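Local coordinates for protein malate dehydrogenase (Naegleria fowleri, PDB 6UM4) that probably catalyses the reversible oxidation of malate to oxaloacetate, with a nicotinamide adenine dinucleotide (probably NAD) as the hydride carrier, at residues M248-H253 with L348-W353; G362-P367 with L390-F395; C372-Q377 with Y384-G389. All coordinates share one frame; numbering follows the deposited sequence.

Contact 1 (M248-H253 with L348-W353); sequences MTRLDH and LGNSEW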
loop_
_atom_site.group_PDB
_atom_site.type_symbol
_atom_site.label_atom_id
_atom_site.label_comp_id
_atom_site.label_asym_id
_atom_site.label_seq_id
_atom_site.Cartn_x
_atom_site.Cartn_y
_atom_site.Cartn_z
ATOM N N MET A 248 12.611 -14.362 -2.873
ATOM C CA MET A 248 11.166 -14.252 -3.072
ATOM C C MET A 248 10.712 -14.799 -4.424
ATOM O O MET A 248 11.041 -14.233 -5.474
ATOM C CB MET A 248 10.702 -12.807 -2.958
ATOM C CG MET A 248 9.196 -12.767 -2.835
ATOM S SD MET A 248 8.526 -11.131 -2.554
ATOM C CE MET A 248 8.802 -10.439 -4.196
ATOM N N THR A 249 9.910 -15.863 -4.398
ATOM C CA THR A 249 9.158 -16.314 -5.569
ATOM C C THR A 249 7.659 -16.181 -5.346
ATOM O O THR A 249 6.857 -16.707 -6.136
ATOM C CB THR A 249 9.502 -17.761 -5.896
ATOM O OG1 THR A 249 9.344 -18.545 -4.709
ATOM C CG2 THR A 249 10.941 -17.843 -6.358
ATOM N N ARG A 250 7.272 -15.510 -4.259
ATOM C CA ARG A 250 5.873 -15.414 -3.891
ATOM C C ARG A 250 5.082 -14.683 -4.952
ATOM O O ARG A 250 3.879 -14.907 -5.084
ATOM C CB ARG A 250 5.748 -14.697 -2.541
ATOM C CG ARG A 250 4.328 -14.611 -1.980
ATOM C CD ARG A 250 3.652 -15.978 -2.029
ATOM N NE ARG A 250 2.355 -15.944 -1.378
ATOM C CZ ARG A 250 2.157 -16.125 -0.078
ATOM N NH1 ARG A 250 3.187 -16.367 0.735
ATOM N NH2 ARG A 250 0.919 -16.043 0.413
ATOM N N LEU A 251 5.730 -13.788 -5.709
ATOM C CA LEU A 251 4.998 -13.061 -6.736
ATOM C C LEU A 251 4.726 -13.967 -7.936
ATOM O O LEU A 251 3.624 -13.945 -8.501
ATOM C CB LEU A 251 5.747 -11.795 -7.152
ATOM C CG LEU A 251 4.960 -11.003 -8.198
ATOM C CD1 LEU A 251 3.606 -10.556 -7.647
ATOM C CD2 LEU A 251 5.736 -9.841 -8.824
ATOM N N ASP A 252 5.717 -14.768 -8.340
ATOM C CA ASP A 252 5.456 -15.811 -9.327
ATOM C C ASP A 252 4.303 -16.694 -8.865
ATOM O O ASP A 252 3.363 -16.981 -9.624
ATOM C CB ASP A 252 6.709 -16.650 -9.580
ATOM C CG ASP A 252 7.947 -15.811 -9.916
ATOM O OD1 ASP A 252 7.916 -14.961 -10.831
ATOM O OD2 ASP A 252 9.004 -16.061 -9.298
ATOM N N HIS A 253 4.369 -17.127 -7.608
ATOM C CA HIS A 253 3.328 -17.966 -7.023
ATOM C C HIS A 253 1.952 -17.315 -7.140
ATOM O O HIS A 253 1.008 -17.913 -7.672
ATOM C CB HIS A 253 3.689 -18.245 -5.561
ATOM C CG HIS A 253 2.685 -19.076 -4.834
ATOM N ND1 HIS A 253 2.886 -20.411 -4.566
ATOM C CD2 HIS A 253 1.479 -18.761 -4.306
ATOM C CE1 HIS A 253 1.843 -20.889 -3.909
ATOM N NE2 HIS A 253 0.976 -19.906 -3.733
ATOM N N LEU A 348 3.992 -15.638 10.725
ATOM C CA LEU A 348 2.737 -16.009 11.361
ATOM C C LEU A 348 2.141 -17.310 10.838
ATOM O O LEU A 348 1.168 -17.799 11.421
ATOM C CB LEU A 348 1.713 -14.874 11.207
ATOM C CG LEU A 348 2.158 -13.544 11.840
ATOM C CD1 LEU A 348 1.213 -12.411 11.483
ATOM C CD2 LEU A 348 2.306 -13.656 13.349
ATOM N N GLY A 349 2.699 -17.892 9.785
ATOM C CA GLY A 349 2.236 -19.174 9.291
ATOM C C GLY A 349 1.118 -19.038 8.271
ATOM O O GLY A 349 0.457 -18.009 8.154
ATOM N N ASN A 350 0.920 -20.110 7.509
ATOM C CA ASN A 350 -0.123 -20.152 6.487
ATOM C C ASN A 350 -0.406 -21.622 6.214
ATOM O O ASN A 350 0.531 -22.395 5.990
ATOM C CB ASN A 350 0.326 -19.433 5.204
ATOM C CG ASN A 350 -0.780 -19.317 4.151
ATOM O OD1 ASN A 350 -1.785 -20.033 4.180
ATOM N ND2 ASN A 350 -0.552 -18.449 3.174
ATOM N N SER A 351 -1.681 -22.008 6.250
ATOM C CA SER A 351 -2.033 -23.419 6.103
ATOM C C SER A 351 -1.898 -23.925 4.671
ATOM O O SER A 351 -1.874 -25.144 4.463
ATOM C CB SER A 351 -3.451 -23.656 6.623
ATOM O OG SER A 351 -4.368 -22.766 6.007
ATOM N N GLU A 352 -1.813 -23.038 3.692
ATOM C CA GLU A 352 -1.713 -23.436 2.297
ATOM C C GLU A 352 -0.254 -23.553 1.888
ATOM O O GLU A 352 0.628 -22.936 2.486
ATOM C CB GLU A 352 -2.424 -22.429 1.396
ATOM C CG GLU A 352 -3.917 -22.346 1.662
ATOM C CD GLU A 352 -4.676 -23.518 1.067
ATOM O OE1 GLU A 352 -4.150 -24.165 0.130
ATOM O OE2 GLU A 352 -5.783 -23.815 1.569
ATOM N N TRP A 353 -0.007 -24.350 0.849
ATOM C CA TRP A 353 1.311 -24.340 0.234
ATOM C C TRP A 353 1.643 -22.928 -0.219
ATOM O O TRP A 353 0.828 -22.263 -0.868
ATOM C CB TRP A 353 1.373 -25.247 -0.991
ATOM C CG TRP A 353 1.165 -26.691 -0.782
ATOM C CD1 TRP A 353 0.735 -27.313 0.349
ATOM C CD2 TRP A 353 1.333 -27.715 -1.773
ATOM N NE1 TRP A 353 0.629 -28.673 0.123
ATOM C CE2 TRP A 353 0.993 -28.938 -1.174
ATOM C CE3 TRP A 353 1.741 -27.710 -3.112
ATOM C CZ2 TRP A 353 1.055 -30.145 -1.863
ATOM C CZ3 TRP A 353 1.796 -28.916 -3.795
ATOM C CH2 TRP A 353 1.452 -30.110 -3.171
HETATM O O HOH W 1 -1.021 -20.341 -1.806
#
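His253 and Trp353 make the tighter half of this small contact: CE1 of the imidazole lies 3.5 Å from the main-chain O of Trp353. With CG anti to its backbone N (chi1 179°), His253 projects from the first turn of helix 250-264 toward residues 348-353. A water lying in the ring plane at its edge joins the two residues, 2.8 Å from His253 NE2 and 2.8 Å from Trp353 O, to which it donates. The other ring nitrogen, ND1, is hydrogen-bonded to Ser355 OG, and a histidine suits the place because it offers a polar atom at both positions. Trp353 contributes its carbonyl here; its indole leads away.

The looser half pairs the buried Arg250 with the partly exposed Asn350. NH2 of the guanidinium and ND2 of the amide stay 3.9 Å apart, with their planes turned 44° from each other. Both side chains bind OD2 of Asp345, Arg250 through NH1, while Arg250 NE pairs with Asp254. At its other end Asn350 forms an Asx turn: OD1 accepts from Glu352 N at 3.0 Å, nearly straight at 174°, with the donor well above the carbonyl plane. This bend carries the chain from helix 332-348 into strand 353-359. Because a water and a shared carboxylate do the joining, the helix start and the corner are probably coupled through intermediaries rather than by close side-chain interlocking.

Contact 2 (G362-P367 with L390-F395); sequences GQYGIP and LPINSF
Tyr364 carries the polar link to Leu390 through its hydroxyl, which accepts a hydrogen bond from Leu390 N at 3.0 Å and 162°. The donor lies at the edge of the phenol, in the ring plane. The same OH donates to the carbonyl of Ile387, so one tyrosine oxygen serves a donor and an acceptor of the same chain segment leaving the hairpin.

Tyrosine is apt because its ring also bears hydrophobic contacts. CZ meets Leu390 CB at 3.9 Å, and farther back CD1 meets Ile392 CG1 at 3.9 Å, with the two side chains crossing at about a right angle. At the ring edge, near its plane, the carbon CE1 comes within 3.3 Å of Leu390 O. Trp277 adds an edge-to-face ring contact.

The ring is presented by a tight turn in the connection between strands 353-359 and 371-380 of the C-terminal domain. Its partner is the lead-in to helix 394-414, whose N-cap, Asn393, bonds Ser396 N through OD1.

Main-chain bonds shape the turn: Gly365 N reaches Gly362 O at 2.9 Å, and Ile366 N reaches Gln363 O at 3.0 Å. Tyr364 itself adopts left-handed backbone angles (55°/27°), and Gly362 and Gly365 also have positive phi, which favours glycine.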
loop_
_atom_site.group_PDB
_atom_site.type_symbol
_atom_site.label_atom_id
_atom_site.label_comp_id
_atom_site.label_asym_id
_atom_site.label_seq_id
_atom_site.Cartn_x
_atom_site.Cartn_y
_atom_site.Cartn_z
ATOM N N GLY A 362 18.880 -30.893 -0.491
ATOM C CA GLY A 362 18.657 -32.089 -1.283
ATOM C C GLY A 362 17.227 -32.557 -1.387
ATOM O O GLY A 362 17.000 -33.664 -1.874
ATOM N N GLN A 363 16.252 -31.745 -0.973
ATOM C CA GLN A 363 14.850 -32.090 -1.164
ATOM C C GLN A 363 14.585 -32.432 -2.621
ATOM O O GLN A 363 15.055 -31.741 -3.527
ATOM C CB GLN A 363 13.949 -30.926 -0.730
ATOM C CG GLN A 363 13.999 -30.575 0.758
ATOM C CD GLN A 363 15.012 -29.500 1.084
ATOM O OE1 GLN A 363 15.967 -29.287 0.339
ATOM N NE2 GLN A 363 14.770 -28.764 2.177
ATOM N N TYR A 364 13.856 -33.526 -2.839
ATOM C CA TYR A 364 13.525 -34.005 -4.182
ATOM C C TYR A 364 14.774 -34.208 -5.052
ATOM O O TYR A 364 14.723 -34.109 -6.280
ATOM C CB TYR A 364 12.490 -33.075 -4.838
ATOM C CG TYR A 364 11.188 -33.163 -4.066
ATOM C CD1 TYR A 364 10.352 -34.263 -4.220
ATOM C CD2 TYR A 364 10.831 -32.199 -3.140
ATOM C CE1 TYR A 364 9.184 -34.392 -3.494
ATOM C CE2 TYR A 364 9.663 -32.314 -2.402
ATOM C CZ TYR A 364 8.841 -33.411 -2.590
ATOM O OH TYR A 364 7.680 -33.556 -1.861
ATOM N N GLY A 365 15.916 -34.471 -4.419
ATOM C CA GLY A 365 17.157 -34.699 -5.133
ATOM C C GLY A 365 17.812 -33.465 -5.703
ATOM O O GLY A 365 18.785 -33.591 -6.457
ATOM N N ILE A 366 17.343 -32.281 -5.328
ATOM C CA ILE A 366 17.867 -31.016 -5.860
ATOM C C ILE A 366 19.300 -30.815 -5.378
ATOM O O ILE A 366 19.591 -31.079 -4.201
ATOM C CB ILE A 366 16.957 -29.857 -5.432
ATOM C CG1 ILE A 366 15.602 -29.982 -6.134
ATOM C CG2 ILE A 366 17.573 -28.517 -5.748
ATOM C CD1 ILE A 366 14.522 -29.045 -5.561
ATOM N N PRO A 367 20.232 -30.408 -6.240
ATOM C CA PRO A 367 21.620 -30.220 -5.796
ATOM C C PRO A 367 21.715 -29.241 -4.629
ATOM O O PRO A 367 20.993 -28.244 -4.566
ATOM C CB PRO A 367 22.320 -29.666 -7.041
ATOM C CG PRO A 367 21.492 -30.193 -8.201
ATOM C CD PRO A 367 20.073 -30.195 -7.691
ATOM N N LEU A 390 5.854 -35.838 -2.518
ATOM C CA LEU A 390 5.197 -35.560 -3.782
ATOM C C LEU A 390 5.809 -36.422 -4.882
ATOM O O LEU A 390 7.033 -36.448 -5.031
ATOM C CB LEU A 390 5.304 -34.082 -4.130
ATOM C CG LEU A 390 4.686 -33.114 -3.120
ATOM C CD1 LEU A 390 4.974 -31.687 -3.530
ATOM C CD2 LEU A 390 3.185 -33.353 -3.010
ATOM N N PRO A 391 4.999 -37.162 -5.643
ATOM C CA PRO A 391 5.530 -37.894 -6.804
ATOM C C PRO A 391 5.801 -36.926 -7.947
ATOM O O PRO A 391 4.908 -36.197 -8.385
ATOM C CB PRO A 391 4.403 -38.876 -7.147
ATOM C CG PRO A 391 3.166 -38.188 -6.685
ATOM C CD PRO A 391 3.544 -37.320 -5.497
ATOM N N ILE A 392 7.040 -36.914 -8.425
ATOM C CA ILE A 392 7.478 -35.979 -9.456
ATOM C C ILE A 392 7.457 -36.702 -10.796
ATOM O O ILE A 392 8.258 -37.609 -11.021
ATOM C CB ILE A 392 8.878 -35.429 -9.153
ATOM C CG1 ILE A 392 8.914 -34.768 -7.772
ATOM C CG2 ILE A 392 9.281 -34.411 -10.194
ATOM C CD1 ILE A 392 7.875 -33.677 -7.592
ATOM N N ASN A 393 6.573 -36.296 -11.704
ATOM C CA ASN A 393 6.553 -36.934 -13.012
ATOM C C ASN A 393 7.650 -36.388 -13.918
ATOM O O ASN A 393 8.357 -35.432 -13.597
ATOM C CB ASN A 393 5.201 -36.770 -13.708
ATOM C CG ASN A 393 4.772 -35.321 -13.858
ATOM O OD1 ASN A 393 5.531 -34.445 -14.311
ATOM N ND2 ASN A 393 3.501 -35.081 -13.562
ATOM N N SER A 394 7.752 -37.006 -15.092
ATOM C CA SER A 394 8.848 -36.728 -16.012
ATOM C C SER A 394 8.744 -35.329 -16.602
ATOM O O SER A 394 9.766 -34.685 -16.866
ATOM C CB SER A 394 8.860 -37.782 -17.124
ATOM O OG SER A 394 9.521 -37.283 -18.271
ATOM N N PHE A 395 7.526 -34.850 -16.854
ATOM C CA PHE A 395 7.396 -33.477 -17.323
ATOM C C PHE A 395 7.855 -32.502 -16.255
ATOM O O PHE A 395 8.583 -31.545 -16.548
ATOM C CB PHE A 395 5.959 -33.159 -17.709
ATOM C CG PHE A 395 5.756 -31.724 -18.080
ATOM C CD1 PHE A 395 6.359 -31.202 -19.218
ATOM C CD2 PHE A 395 4.995 -30.884 -17.282
ATOM C CE1 PHE A 395 6.186 -29.875 -19.576
ATOM C CE2 PHE A 395 4.815 -29.560 -17.637
ATOM C CZ PHE A 395 5.417 -29.048 -18.777
#

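Contact 3 (C372-Q377 with Y384-G389); sequences CSMPVQ and YGVIEG
Tyr384 and Gln377 bring the flat groups to this contact, yet each touches mainly through the base of its side chain. CB of Tyr384 lies 3.5 Å from Gln377 O, but chi1 of 56° sets CG between the backbone N and the carbonyl carbon, which turns the phenol away from strand 371-380. There it meets the ring of Trp346, the two ring planes about 45° apart, and hydrogen-bonds the carbonyl of Glu243. Of Gln377 it is CB that touches, 4.1 Å from Ile387 CD1, and the amide lies farther out along an extended chain.

These residues belong to the beta hairpin of strands 371-380 and 383-386, an antiparallel pair at one edge of a three-stranded sheet in the C-terminal domain. Gln377 and Gly385 form a hydrogen-bonded pair: Gln377 N donates to Gly385 O at 2.9 Å, and Gly385 N returns to Gln377 O at 3.0 Å. Val376 and Val386 are the next, non-hydrogen-bonded pair, where CA-H groups point at carbonyl oxygens. Beyond it Ile387 N donates to Pro375 O at 2.9 Å, from above the carbonyl plane by 35°. Proline has no N-H to return this bond, which suits the place where the pairing ends. The other edge of strand 371-380 is taken by strand 353-359, through backbone bonds of Met374 with Met356 and Val376 with Val354.

Pro375 CB packs 3.9 Å from Ile387 CG1, while Trp277 and Ala275 also pack on the proline. Side chains of the valine pair diverge, yet a methyl still meets: Val376 CG1 is 4.2 Å from Val386 CG2. Methionine's long, flexible chain, extended beyond CG, lets the sulfur of Met374 reach the Val386 methyls, SD to CG2 3.7 Å, and Gln363 touches both residues.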
loop_
_atom_site.group_PDB
_atom_site.type_symbol
_atom_site.label_atom_id
_atom_site.label_comp_id
_atom_site.label_asym_id
_atom_site.label_seq_id
_atom_site.Cartn_x
_atom_site.Cartn_y
_atom_site.Cartn_z
ATOM N N CYS A 372 16.629 -22.633 -4.086
ATOM C CA CYS A 372 15.705 -23.164 -5.065
ATOM C C CYS A 372 14.311 -23.093 -4.497
ATOM O O CYS A 372 14.092 -23.539 -3.369
ATOM C CB CYS A 372 16.072 -24.605 -5.402
ATOM S SG CYS A 372 14.989 -25.381 -6.595
ATOM N N SER A 373 13.381 -22.564 -5.289
ATOM C CA SER A 373 11.990 -22.459 -4.875
ATOM C C SER A 373 11.357 -23.840 -4.821
ATOM O O SER A 373 11.611 -24.700 -5.679
ATOM C CB SER A 373 11.227 -21.550 -5.846
ATOM O OG SER A 373 9.906 -21.247 -5.413
ATOM N N MET A 374 10.584 -24.083 -3.769
ATOM C CA MET A 374 9.933 -25.369 -3.561
ATOM C C MET A 374 8.585 -25.121 -2.903
ATOM O O MET A 374 8.408 -24.115 -2.213
ATOM C CB MET A 374 10.771 -26.295 -2.662
ATOM C CG MET A 374 12.198 -26.517 -3.097
ATOM S SD MET A 374 13.104 -27.644 -1.998
ATOM C CE MET A 374 14.767 -27.090 -2.396
ATOM N N PRO A 375 7.638 -26.047 -3.041
ATOM C CA PRO A 375 6.420 -25.977 -2.214
ATOM C C PRO A 375 6.777 -26.153 -0.750
ATOM O O PRO A 375 7.404 -27.147 -0.365
ATOM C CB PRO A 375 5.576 -27.155 -2.714
ATOM C CG PRO A 375 6.591 -28.107 -3.373
ATOM C CD PRO A 375 7.607 -27.177 -3.990
ATOM N N VAL A 376 6.394 -25.173 0.071
ATOM C CA VAL A 376 6.628 -25.248 1.507
ATOM C C VAL A 376 5.356 -24.908 2.266
ATOM O O VAL A 376 4.444 -24.249 1.752
ATOM C CB VAL A 376 7.760 -24.322 1.983
ATOM C CG1 VAL A 376 9.025 -24.556 1.171
ATOM C CG2 VAL A 376 7.294 -22.849 1.970
ATOM N N GLN A 377 5.304 -25.387 3.504
ATOM C CA GLN A 377 4.330 -24.957 4.488
ATOM C C GLN A 377 5.044 -24.086 5.508
ATOM O O GLN A 377 6.043 -24.518 6.100
ATOM C CB GLN A 377 3.679 -26.140 5.197
ATOM C CG GLN A 377 2.656 -25.680 6.219
ATOM C CD GLN A 377 1.704 -26.775 6.604
ATOM O OE1 GLN A 377 1.495 -27.722 5.846
ATOM N NE2 GLN A 377 1.097 -26.645 7.779
ATOM N N TYR A 384 9.685 -23.203 8.395
ATOM C CA TYR A 384 8.972 -23.747 7.246
ATOM C C TYR A 384 9.538 -25.122 6.924
ATOM O O TYR A 384 10.637 -25.479 7.354
ATOM C CB TYR A 384 9.071 -22.840 5.999
ATOM C CG TYR A 384 10.497 -22.532 5.578
ATOM C CD1 TYR A 384 11.281 -23.484 4.932
ATOM C CD2 TYR A 384 11.057 -21.279 5.816
ATOM C CE1 TYR A 384 12.595 -23.206 4.551
ATOM C CE2 TYR A 384 12.354 -20.989 5.421
ATOM C CZ TYR A 384 13.124 -21.952 4.795
ATOM O OH TYR A 384 14.423 -21.659 4.418
ATOM N N GLY A 385 8.754 -25.898 6.170
ATOM C CA GLY A 385 9.146 -27.226 5.730
ATOM C C GLY A 385 8.655 -27.547 4.331
ATOM O O GLY A 385 7.496 -27.279 3.972
ATOM N N VAL A 386 9.545 -28.118 3.521
ATOM C CA VAL A 386 9.168 -28.508 2.172
ATOM C C VAL A 386 8.067 -29.555 2.240
ATOM O O VAL A 386 8.104 -30.464 3.078
ATOM C CB VAL A 386 10.406 -29.028 1.423
ATOM C CG1 VAL A 386 10.027 -29.539 0.050
ATOM C CG2 VAL A 386 11.452 -27.921 1.330
ATOM N N ILE A 387 7.071 -29.425 1.358
ATOM C CA ILE A 387 6.030 -30.437 1.280
ATOM C C ILE A 387 6.676 -31.747 0.867
ATOM O O ILE A 387 7.389 -31.806 -0.142
ATOM C CB ILE A 387 4.929 -30.016 0.292
ATOM C CG1 ILE A 387 4.348 -28.656 0.661
ATOM C CG2 ILE A 387 3.814 -31.061 0.259
ATOM C CD1 ILE A 387 3.606 -28.668 1.983
ATOM N N GLU A 388 6.460 -32.796 1.654
ATOM C CA GLU A 388 7.139 -34.070 1.433
ATOM C C GLU A 388 6.251 -35.050 0.687
ATOM O O GLU A 388 5.027 -34.927 0.664
ATOM C CB GLU A 388 7.565 -34.706 2.756
ATOM C CG GLU A 388 8.606 -33.926 3.523
ATOM C CD GLU A 388 8.892 -34.530 4.879
ATOM O OE1 GLU A 388 8.278 -35.570 5.213
ATOM O OE2 GLU A 388 9.698 -33.938 5.627
ATOM N N GLY A 389 6.890 -36.032 0.063
ATOM C CA GLY A 389 6.146 -37.148 -0.486
ATOM C C GLY A 389 5.550 -36.937 -1.857
ATOM O O GLY A 389 4.795 -37.796 -2.320
#

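In the fold
All three contacts belong to the C-terminal domain, but they differ in depth and chemistry. Contact 1, nearest the chain centre, is partly buried and relies on a water and a shared carboxylate; contact 3, also partly buried, is held by main-chain strand pairing with apolar side chains; contact 2 is a surface contact built on one tyrosine. Strand 371-380 brings contacts 1 and 3 together, since Ser373 OG lies 2.8 Å from Thr249 OG1, a probable hydrogen bond. Trp353 of contact 1 also packs on Ile387 of contact 3 and Leu390 of contact 2. Contacts 2 and 3 share the run out of the hairpin toward helix 394-414.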